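Local coordinates for protein restriction endonuclease LpnPI (Legionella pneumophila subsp. pneumophila str. Philadelphia 1, PDB 4RZL) that recognises modified cytosines in DNA through this N-terminal, SRA-type domain and, as a whole enzyme, probably cleaves the DNA, at residues 82-86 against 225-230; 164-169 against 180-184. All coordinates share one frame; numbering follows the deposited sequence.

Interaction 1: 82-86 against 225-230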
ATOM      1  N   ASP A  82      -1.868  -7.922 -10.133  1.00 18.02           N
ATOM      2  CA  ASP A  82      -1.527  -8.968 -11.076  1.00 23.06           C
ATOM      3  C   ASP A  82      -0.405  -9.792 -10.445  1.00 18.91           C
ATOM      4  O   ASP A  82       0.754  -9.380 -10.445  1.00 18.77           O
ATOM      5  CB  ASP A  82      -1.115  -8.377 -12.424  1.00 19.51           C
ATOM      6  CG  ASP A  82      -0.848  -9.449 -13.485  1.00 29.09           C
ATOM      7  OD1 ASP A  82      -0.375 -10.557 -13.133  1.00 25.77           O
ATOM      8  OD2 ASP A  82      -1.115  -9.189 -14.680  1.00 29.22           O
ATOM      9  N   THR A  83      -0.764 -10.948  -9.906  1.00 14.96           N
ATOM     10  CA  THR A  83       0.194 -11.792  -9.187  1.00 18.09           C
ATOM     11  C   THR A  83       1.325 -12.290 -10.079  1.00 16.11           C
ATOM     12  O   THR A  83       2.443 -12.484  -9.603  1.00 17.50           O
ATOM     13  CB  THR A  83      -0.493 -13.020  -8.541  1.00 19.06           C
ATOM     14  OG1 THR A  83      -1.257 -13.710  -9.535  1.00 24.20           O
ATOM     15  CG2 THR A  83      -1.419 -12.609  -7.388  1.00 19.44           C
ATOM     16  N   SER A  84       1.047 -12.486 -11.365  1.00 14.15           N
ATOM     17  CA  SER A  84       2.058 -13.016 -12.279  1.00 21.18           C
ATOM     18  C   SER A  84       3.101 -11.948 -12.629  1.00 18.57           C
ATOM     19  O   SER A  84       4.242 -12.271 -12.942  1.00 22.68           O
ATOM     20  CB  SER A  84       1.400 -13.572 -13.559  1.00 20.47           C
ATOM     21  OG  SER A  84       0.939 -12.532 -14.405  1.00 27.73           O
ATOM     22  N   LYS A  85       2.715 -10.677 -12.527  1.00 19.31           N
ATOM     23  CA  LYS A  85       3.620  -9.572 -12.846  1.00 20.62           C
ATOM     24  C   LYS A  85       4.121  -8.834 -11.606  1.00 15.67           C
ATOM     25  O   LYS A  85       5.029  -8.011 -11.708  1.00 14.87           O
ATOM     26  CB  LYS A  85       2.932  -8.577 -13.789  1.00 18.41           C
ATOM     27  CG  LYS A  85       2.707  -9.131 -15.198  1.00 27.52           C
ATOM     28  CD  LYS A  85       1.653  -8.350 -15.989  1.00 36.62           C
ATOM     29  CE  LYS A  85       2.060  -6.905 -16.262  1.00 47.12           C
ATOM     30  NZ  LYS A  85       3.172  -6.783 -17.252  1.00 50.41           N
ATOM     31  N   GLY A  86       3.536  -9.112 -10.442  1.00 17.48           N
ATOM     32  CA  GLY A  86       3.894  -8.355  -9.246  1.00 10.42           C
ATOM     33  C   GLY A  86       3.591  -6.877  -9.436  1.00 18.29           C
ATOM     34  O   GLY A  86       4.372  -5.999  -9.053  1.00 15.78           O
ATOM     35  N   VAL A 225      11.442  -7.906  -8.465  1.00 16.15           N
ATOM     36  CA  VAL A 225       9.987  -8.016  -8.512  1.00 16.36           C
ATOM     37  C   VAL A 225       9.509  -9.390  -8.047  1.00 20.06           C
ATOM     38  O   VAL A 225      10.094 -10.414  -8.411  1.00 16.02           O
ATOM     39  CB  VAL A 225       9.446  -7.765  -9.947  1.00 16.53           C
ATOM     40  CG1 VAL A 225       7.916  -7.688  -9.947  1.00 11.82           C
ATOM     41  CG2 VAL A 225      10.045  -6.493 -10.543  1.00 14.43           C
ATOM     42  N   LEU A 226       8.435  -9.407  -7.258  1.00 14.23           N
ATOM     43  CA  LEU A 226       7.777 -10.650  -6.878  1.00 14.50           C
ATOM     44  C   LEU A 226       6.973 -11.167  -8.070  1.00 15.99           C
ATOM     45  O   LEU A 226       5.843 -10.728  -8.318  1.00 14.13           O
ATOM     46  CB  LEU A 226       6.874 -10.449  -5.657  1.00 12.33           C
ATOM     47  CG  LEU A 226       6.631 -11.636  -4.715  1.00 15.79           C
ATOM     48  CD1 LEU A 226       5.835 -11.205  -3.483  1.00 13.79           C
ATOM     49  CD2 LEU A 226       5.934 -12.778  -5.403  1.00 19.89           C
ATOM     50  N   ILE A 227       7.579 -12.082  -8.821  1.00 15.36           N
ATOM     51  CA  ILE A 227       6.942 -12.714  -9.983  1.00 16.96           C
ATOM     52  C   ILE A 227       6.375 -14.077  -9.607  1.00 21.12           C
ATOM     53  O   ILE A 227       7.134 -14.973  -9.226  1.00 21.60           O
ATOM     54  CB  ILE A 227       7.944 -12.881 -11.130  1.00 18.15           C
ATOM     55  CG1 ILE A 227       8.475 -11.512 -11.562  1.00 23.01           C
ATOM     56  CG2 ILE A 227       7.310 -13.598 -12.299  1.00 21.35           C
ATOM     57  CD1 ILE A 227       7.378 -10.604 -12.122  1.00 25.64           C
ATOM     58  N   ALA A 228       5.054 -14.236  -9.690  1.00 16.43           N
ATOM     59  CA  ALA A 228       4.410 -15.464  -9.193  1.00 14.75           C
ATOM     60  C   ALA A 228       3.395 -16.067 -10.176  1.00 18.77           C
ATOM     61  O   ALA A 228       2.192 -15.805 -10.069  1.00 16.28           O
ATOM     62  CB  ALA A 228       3.731 -15.183  -7.837  1.00 13.57           C
ATOM     63  N   PRO A 229       3.879 -16.883 -11.135  1.00 19.04           N
ATOM     64  CA  PRO A 229       3.014 -17.521 -12.137  1.00 19.28           C
ATOM     65  C   PRO A 229       1.988 -18.461 -11.503  1.00 26.54           C
ATOM     66  O   PRO A 229       2.275 -19.114 -10.492  1.00 22.82           O
ATOM     67  CB  PRO A 229       4.002 -18.294 -13.030  1.00 20.29           C
ATOM     68  CG  PRO A 229       5.260 -18.402 -12.226  1.00 22.39           C
ATOM     69  CD  PRO A 229       5.308 -17.168 -11.369  1.00 14.64           C
ATOM     70  N   SER A 230       0.795 -18.500 -12.087  1.00 18.30           N
ATOM     71  CA  SER A 230      -0.310 -19.285 -11.549  1.00 17.65           C
ATOM     72  C   SER A 230      -0.167 -20.777 -11.828  1.00 20.00           C
ATOM     73  O   SER A 230       0.367 -21.168 -12.860  1.00 25.36           O
ATOM     74  CB  SER A 230      -1.641 -18.789 -12.137  1.00 23.72           C
ATOM     75  OG  SER A 230      -2.101 -17.609 -11.487  1.00 26.10           O
TER
HETATM   76  O   HOH W   1       3.140 -10.958  -7.400  1.00 13.95           O
HETATM   77  O   HOH W   2      -0.256 -15.362 -11.061  1.00 21.34           O

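Interaction 2: 164-169 against 180-184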
ATOM      1  N   ASP A 164       2.973   6.938 -17.963  1.00 22.56           N
ATOM      2  CA  ASP A 164       1.983   5.873 -17.813  1.00 22.81           C
ATOM      3  C   ASP A 164       1.748   5.343 -16.383  1.00 21.15           C
ATOM      4  O   ASP A 164       0.703   4.755 -16.116  1.00 18.21           O
ATOM      5  CB  ASP A 164       2.358   4.694 -18.713  1.00 23.87           C
ATOM      6  CG  ASP A 164       2.301   5.044 -20.198  1.00 37.54           C
ATOM      7  OD1 ASP A 164       1.574   5.991 -20.572  1.00 32.80           O
ATOM      8  OD2 ASP A 164       2.969   4.354 -20.992  1.00 37.87           O
ATOM      9  N   ASP A 165       2.706   5.497 -15.478  1.00 16.04           N
ATOM     10  CA  ASP A 165       2.565   4.836 -14.175  1.00 19.84           C
ATOM     11  C   ASP A 165       1.811   5.692 -13.139  1.00 17.38           C
ATOM     12  O   ASP A 165       1.489   5.214 -12.048  1.00 18.32           O
ATOM     13  CB  ASP A 165       3.939   4.396 -13.630  1.00 18.22           C
ATOM     14  CG  ASP A 165       4.894   5.546 -13.409  1.00 18.07           C
ATOM     15  OD1 ASP A 165       4.474   6.715 -13.535  1.00 19.96           O
ATOM     16  OD2 ASP A 165       6.073   5.275 -13.058  1.00 18.04           O
ATOM     17  N   LEU A 166       1.572   6.961 -13.467  1.00 17.59           N
ATOM     18  CA  LEU A 166       0.702   7.822 -12.665  1.00 14.49           C
ATOM     19  C   LEU A 166      -0.086   8.716 -13.604  1.00 17.89           C
ATOM     20  O   LEU A 166       0.442   9.687 -14.131  1.00 18.94           O
ATOM     21  CB  LEU A 166       1.487   8.668 -11.664  1.00 14.63           C
ATOM     22  CG  LEU A 166       0.599   9.521 -10.738  1.00 15.20           C
ATOM     23  CD1 LEU A 166      -0.274   8.617  -9.877  1.00 13.81           C
ATOM     24  CD2 LEU A 166       1.424  10.449  -9.844  1.00 11.27           C
ATOM     25  N   ILE A 167      -1.354   8.375 -13.811  1.00 17.94           N
ATOM     26  CA  ILE A 167      -2.200   9.064 -14.784  1.00 18.08           C
ATOM     27  C   ILE A 167      -3.348   9.732 -14.060  1.00 16.76           C
ATOM     28  O   ILE A 167      -4.007   9.101 -13.230  1.00 14.80           O
ATOM     29  CB  ILE A 167      -2.761   8.087 -15.831  1.00 17.94           C
ATOM     30  CG1 ILE A 167      -1.629   7.356 -16.549  1.00 20.98           C
ATOM     31  CG2 ILE A 167      -3.639   8.806 -16.847  1.00 26.69           C
ATOM     32  CD1 ILE A 167      -2.102   6.213 -17.395  1.00 24.76           C
ATOM     33  N   ALA A 168      -3.573  11.011 -14.342  1.00 13.47           N
ATOM     34  CA  ALA A 168      -4.792  11.671 -13.887  1.00 18.87           C
ATOM     35  C   ALA A 168      -5.945  11.248 -14.798  1.00 21.30           C
ATOM     36  O   ALA A 168      -6.003  11.646 -15.951  1.00 28.96           O
ATOM     37  CB  ALA A 168      -4.619  13.194 -13.887  1.00 13.81           C
ATOM     38  N   VAL A 169      -6.859  10.431 -14.300  1.00 18.82           N
ATOM     39  CA  VAL A 169      -7.962   9.995 -15.148  1.00 17.04           C
ATOM     40  C   VAL A 169      -9.222  10.797 -14.835  1.00 17.23           C
ATOM     41  O   VAL A 169      -9.405  11.285 -13.711  1.00 18.45           O
ATOM     42  CB  VAL A 169      -8.260   8.490 -14.983  1.00 15.39           C
ATOM     43  CG1 VAL A 169      -7.010   7.669 -15.254  1.00 17.94           C
ATOM     44  CG2 VAL A 169      -8.777   8.204 -13.573  1.00 20.24           C
ATOM     45  N   ASN A 180      -8.836  11.900 -10.915  1.00 14.06           N
ATOM     46  CA  ASN A 180      -8.275  11.099  -9.844  1.00 14.34           C
ATOM     47  C   ASN A 180      -7.045  10.377 -10.390  1.00 19.40           C
ATOM     48  O   ASN A 180      -6.930  10.163 -11.599  1.00 13.88           O
ATOM     49  CB  ASN A 180      -9.319  10.093  -9.311  1.00 11.38           C
ATOM     50  CG  ASN A 180      -8.926   9.484  -7.946  1.00 15.15           C
ATOM     51  OD1 ASN A 180      -8.120  10.055  -7.185  1.00 11.86           O
ATOM     52  ND2 ASN A 180      -9.479   8.303  -7.653  1.00 11.30           N
ATOM     53  N   TYR A 181      -6.127   9.986  -9.514  1.00 15.14           N
ATOM     54  CA  TYR A 181      -4.937   9.290  -9.988  1.00  9.70           C
ATOM     55  C   TYR A 181      -5.169   7.796 -10.156  1.00 12.31           C
ATOM     56  O   TYR A 181      -5.841   7.144  -9.346  1.00 10.90           O
ATOM     57  CB  TYR A 181      -3.767   9.510  -9.029  1.00 12.19           C
ATOM     58  CG  TYR A 181      -3.018  10.805  -9.250  1.00 14.07           C
ATOM     59  CD1 TYR A 181      -2.622  11.208 -10.530  1.00 13.28           C
ATOM     60  CD2 TYR A 181      -2.736  11.642  -8.183  1.00 12.13           C
ATOM     61  CE1 TYR A 181      -1.948  12.399 -10.721  1.00 14.85           C
ATOM     62  CE2 TYR A 181      -2.060  12.837  -8.367  1.00 16.39           C
ATOM     63  CZ  TYR A 181      -1.671  13.206  -9.635  1.00 15.93           C
ATOM     64  OH  TYR A 181      -0.996  14.386  -9.800  1.00 18.43           O
ATOM     65  N   ARG A 182      -4.608   7.265 -11.231  1.00 13.44           N
ATOM     66  CA  ARG A 182      -4.404   5.836 -11.376  1.00 14.22           C
ATOM     67  C   ARG A 182      -2.902   5.612 -11.252  1.00 14.64           C
ATOM     68  O   ARG A 182      -2.122   6.098 -12.081  1.00 14.45           O
ATOM     69  CB  ARG A 182      -4.944   5.340 -12.717  1.00 15.06           C
ATOM     70  CG  ARG A 182      -4.675   3.882 -13.031  1.00 18.04           C
ATOM     71  CD  ARG A 182      -5.177   3.623 -14.433  1.00 20.53           C
ATOM     72  NE  ARG A 182      -5.116   2.232 -14.843  1.00 27.05           N
ATOM     73  CZ  ARG A 182      -4.130   1.715 -15.568  1.00 38.75           C
ATOM     74  NH1 ARG A 182      -3.109   2.480 -15.937  1.00 28.84           N
ATOM     75  NH2 ARG A 182      -4.162   0.435 -15.917  1.00 30.91           N
ATOM     76  N   ALA A 183      -2.494   4.916 -10.198  1.00  9.71           N
ATOM     77  CA  ALA A 183      -1.074   4.767  -9.880  1.00 16.19           C
ATOM     78  C   ALA A 183      -0.644   3.316  -9.991  1.00 15.25           C
ATOM     79  O   ALA A 183      -1.339   2.433  -9.505  1.00 14.61           O
ATOM     80  CB  ALA A 183      -0.781   5.297  -8.461  1.00 11.04           C
ATOM     81  N   ILE A 184       0.521   3.074 -10.589  1.00 11.62           N
ATOM     82  CA  ILE A 184       1.004   1.710 -10.795  1.00 11.94           C
ATOM     83  C   ILE A 184       2.273   1.457  -9.958  1.00 13.78           C
ATOM     84  O   ILE A 184       3.225   2.234 -10.001  1.00 14.68           O
ATOM     85  CB  ILE A 184       1.276   1.440 -12.292  1.00 19.00           C
ATOM     86  CG1 ILE A 184       0.010   1.721 -13.112  1.00 15.03           C
ATOM     87  CG2 ILE A 184       1.808   0.001 -12.520  1.00 12.93           C
ATOM     88  CD1 ILE A 184       0.063   1.239 -14.558  1.00 25.32           C
TER
HETATM   89  O   HOH W   3      -1.527   4.712 -14.494  1.00 19.15           O
HETATM   90  O   HOH W   4      -0.938   3.178 -17.466  1.00 36.09           O

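Interaction 1: 82-86 against 225-230
Val225 begins the contact by laying a methyl group against the carbonyl of Lys85: CG1, swung anti to the backbone N (chi1 -172°), lies 3.4 Å from Lys85 O. The same oxygen takes a hydrogen bond from Tyr157 OH. At Leu226 the backbone does the work. Leu226 O lies 3.2 Å from Gly86 CA in a CA-H...O contact, and a water donating to both Leu226 O and Thr83 O ties the two carbonyls together. The leucine side chain itself touches Ile187 of strand 176-187, to which Leu226 and Gly86 also bond through their backbones. Ile227 spreads its two branches along the turn. CG2 reaches Ser84 O at 3.4 Å, while CD1, at the end of the other branch, comes within 3.5 Å of Lys85 O, so aliphatic carbons line two successive carbonyls. Ala228 makes the sole direct hydrogen bond between the segments, Ala228 N to Thr83 O at 3.1 Å; it is bent, with 136° at the hydrogen. Ala228 CB rests against that same oxygen, and Ala228 O also receives a CA-H...O contact from Ser84 CA at 3.6 Å. Past Pro229, Ser230 OG joins Thr83 OG1 and Ala228 O around a second water, which donates to the carbonyl. The turn is held in shape from within: Asp82 OD1 accepts Ser84 OG at 2.7 Å on its syn lone pair and Lys85 N from above the carboxylate plane. Gly86 takes a positive phi (60°) where its CA sits close against Leu226 O. This is an Asx motif within a beta-hairpin turn, joining strands 80-82 and 87-91, with an extended C-terminal segment running across it.

Interaction 2: 164-169 against 180-184
Ile167 and Arg182 form a hydrogen-bonded antiparallel pair, joined both ways through the backbone: Arg182 N to Ile167 O at 2.8 Å, nearly straight at 171°, and Ile167 N to Arg182 O at 3.0 Å. Val169 and Asn180 repeat the pattern, with Val169 N 2.7 Å from Asn180 O, and Ile184 N to Asp165 O adds a further backbone bond. Two waters supplement it. Both donate to Asp164 O and weakly accept from Arg182 NH1, and one of them also donates to Arg182 O. The arginine can serve them because its chain, with CG anti to the backbone N (chi1 175°), runs out extended as far as NE beside Ile167, whose CD1 lies 4.1 Å from Arg182 NH1.

On the face shared by Leu166, Ala168, Tyr181 and Ala183 the contact is apolar. Leu166 CG stands over the Tyr181 ring in a CH-pi contact, 4.1 Å from the centroid, while Leu166 CD1 also meets Ala183 CB at 3.6 Å. Ala168 CB approaches the ring at CE1.

This hairpin packs that face on helix 108-119, where Phe116 touches Ala183 and Lys113 touches Tyr181, whose hydroxyl bonds to His102. Asp165 bonds to His120 and Asn180 to Gly92, while strand 87-91 flanks 180-184 along its other edge.

Overall arrangement
Both contacts touch strand 176-187. Interaction 2 is one of its pairings, the hairpin with strand 166-173, whereas in interaction 1 Gly86 and Leu226 both bond through their backbones to Ile187 near the strand's end. Strand 87-91, which follows the turn of interaction 1, lies alongside 180-184 and so links the two through the sheet. Their nearest atoms remain about 7 Å apart. Chemistry follows position: the surface contact joins two irregular segments by one direct bond, two waters and methyl groups against carbonyls, whereas the partly buried one is a regular ladder of five backbone bonds with an aromatic-aliphatic face turned inward toward a helix.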